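Local coordinates for protein dipeptidase AC. Metallo peptidase. MEROPS family M19 (Rhodobacter sphaeroides, PDB 3LY0) that probably hydrolyses dipeptides as a zinc-dependent metallodipeptidase, and is held here with a phosphinate mimic of L-Ala-D-Ala at a two-zinc site, at residues L342-E345 with N346-L350. Residues are numbered along the deposited sequence; the frame is centred on the assembly and turned at random.
Sequences LCHE and NWYGL
With chi1 at 61°, His-344 sets its CG between its own backbone N and carbonyl carbon, while Tyr-348 carries CG beside its N, and the two side chains meet as an i to i+4 pair within helix 336-354 of the TIM-barrel-type M19 fold. The imidazole CD2 comes to 3.7 Å from Tyr-348 CE2, with planes inclined at 34°, an oblique pairing. His-344 CB lies 4.3 Å from the phenol centroid, an off-centre CH-pi contact, and His-344 O stands over one face, 3.4 Å from Tyr-348 CG. That same oxygen accepts Tyr-348 N at 3.2 Å, nearly straight (163°); Gly-349 N reaches Glu-345 O at 3.0 Å. Around the wider turn at 342-345, a water accepts Trp-347 N at 3.0 Å and donates only weakly to Leu-342 O. Swapping the phenol of Tyr-348 for an alanine side chain is likely to leave His-127 ND1 without its mate and open a gap beside His-344 CB. Tyr-348 OH bonds His-127 ND1 and His-344 ND1 the Pro-8 carbonyl, both in a buried setting; these outward bonds tie the helix to helix 120-129 and the segment before strand 9-11 and, with the ring packing, probably hold both rings in this orientation.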
loop_
_atom_site.group_PDB
_atom_site.type_symbol
_atom_site.label_atom_id
_atom_site.label_comp_id
_atom_site.label_asym_id
_atom_site.label_seq_id
_atom_site.Cartn_x
_atom_site.Cartn_y
_atom_site.Cartn_z
ATOM N N LEU A 342 -6.239 3.329 -14.734
ATOM C CA LEU A 342 -5.963 3.861 -13.405
ATOM C C LEU A 342 -6.749 3.113 -12.334
ATOM O O LEU A 342 -6.290 2.962 -11.202
ATOM C CB LEU A 342 -6.314 5.347 -13.345
ATOM C CG LEU A 342 -5.509 6.239 -14.281
ATOM C CD1 LEU A 342 -6.055 7.649 -14.230
ATOM C CD2 LEU A 342 -4.024 6.228 -13.906
ATOM N N CYS A 343 -7.934 2.638 -12.686
ATOM C CA CYS A 343 -8.800 1.988 -11.712
ATOM C C CYS A 343 -8.441 0.533 -11.427
ATOM O O CYS A 343 -8.536 0.093 -10.278
ATOM C CB CYS A 343 -10.280 2.115 -12.111
ATOM S SG CYS A 343 -10.958 3.787 -11.868
ATOM N N HIS A 344 -8.047 -0.218 -12.455
ATOM C CA HIS A 344 -7.656 -1.606 -12.223
ATOM C C HIS A 344 -6.722 -2.236 -13.255
ATOM O O HIS A 344 -5.950 -3.128 -12.908
ATOM C CB HIS A 344 -8.892 -2.503 -12.066
ATOM C CG HIS A 344 -9.786 -2.520 -13.269
ATOM N ND1 HIS A 344 -10.958 -1.797 -13.331
ATOM C CD2 HIS A 344 -9.687 -3.177 -14.452
ATOM C CE1 HIS A 344 -11.542 -2.003 -14.498
ATOM N NE2 HIS A 344 -10.790 -2.833 -15.200
ATOM N N GLU A 345 -6.813 -1.835 -14.520
ATOM C CA GLU A 345 -6.069 -2.574 -15.547
ATOM C C GLU A 345 -4.562 -2.524 -15.324
ATOM O O GLU A 345 -3.859 -3.507 -15.554
ATOM C CB GLU A 345 -6.417 -2.094 -16.962
ATOM C CG GLU A 345 -7.866 -2.341 -17.370
ATOM C CD GLU A 345 -8.172 -1.839 -18.769
ATOM O OE1 GLU A 345 -7.308 -1.167 -19.367
ATOM O OE2 GLU A 345 -9.290 -2.097 -19.264
ATOM N N ASN A 346 -4.059 -1.381 -14.874
ATOM C CA ASN A 346 -2.623 -1.252 -14.654
ATOM C C ASN A 346 -2.111 -2.208 -13.571
ATOM O O ASN A 346 -1.065 -2.831 -13.742
ATOM C CB ASN A 346 -2.233 0.197 -14.337
ATOM C CG ASN A 346 -2.348 1.106 -15.549
ATOM O OD1 ASN A 346 -2.483 0.634 -16.676
ATOM N ND2 ASN A 346 -2.287 2.408 -15.327
ATOM N N TRP A 347 -2.827 -2.315 -12.453
ATOM C CA TRP A 347 -2.426 -3.293 -11.443
ATOM C C TRP A 347 -2.423 -4.698 -12.015
ATOM O O TRP A 347 -1.501 -5.466 -11.750
ATOM C CB TRP A 347 -3.316 -3.263 -10.199
ATOM C CG TRP A 347 -2.839 -2.262 -9.189
ATOM C CD1 TRP A 347 -3.531 -1.184 -8.705
ATOM C CD2 TRP A 347 -1.550 -2.228 -8.556
ATOM N NE1 TRP A 347 -2.760 -0.491 -7.806
ATOM C CE2 TRP A 347 -1.539 -1.110 -7.693
ATOM C CE3 TRP A 347 -0.406 -3.037 -8.633
ATOM C CZ2 TRP A 347 -0.429 -0.779 -6.911
ATOM C CZ3 TRP A 347 0.693 -2.711 -7.846
ATOM C CH2 TRP A 347 0.671 -1.586 -6.999
ATOM N N TYR A 348 -3.454 -5.049 -12.780
ATOM C CA TYR A 348 -3.523 -6.415 -13.294
ATOM C C TYR A 348 -2.349 -6.714 -14.221
ATOM O O TYR A 348 -1.776 -7.799 -14.161
ATOM C CB TYR A 348 -4.861 -6.699 -13.992
ATOM C CG TYR A 348 -6.095 -6.560 -13.123
ATOM C CD1 TYR A 348 -6.012 -6.537 -11.734
ATOM C CD2 TYR A 348 -7.353 -6.461 -13.701
ATOM C CE1 TYR A 348 -7.149 -6.412 -10.948
ATOM C CE2 TYR A 348 -8.498 -6.330 -12.923
ATOM C CZ TYR A 348 -8.388 -6.306 -11.546
ATOM O OH TYR A 348 -9.517 -6.180 -10.769
ATOM N N GLY A 349 -2.001 -5.757 -15.076
ATOM C CA GLY A 349 -0.833 -5.896 -15.928
ATOM C C GLY A 349 0.447 -6.033 -15.119
ATOM O O GLY A 349 1.287 -6.878 -15.417
ATOM N N LEU A 350 0.602 -5.193 -14.096
ATOM C CA LEU A 350 1.769 -5.261 -13.224
ATOM C C LEU A 350 1.893 -6.654 -12.583
ATOM O O LEU A 350 2.990 -7.227 -12.511
ATOM C CB LEU A 350 1.683 -4.163 -12.153
ATOM C CG LEU A 350 2.804 -4.107 -11.101
ATOM C CD1 LEU A 350 2.628 -5.162 -10.008
ATOM C CD2 LEU A 350 4.187 -4.219 -11.740
HETATM O O HOH W 1 -4.715 -0.079 -11.834
#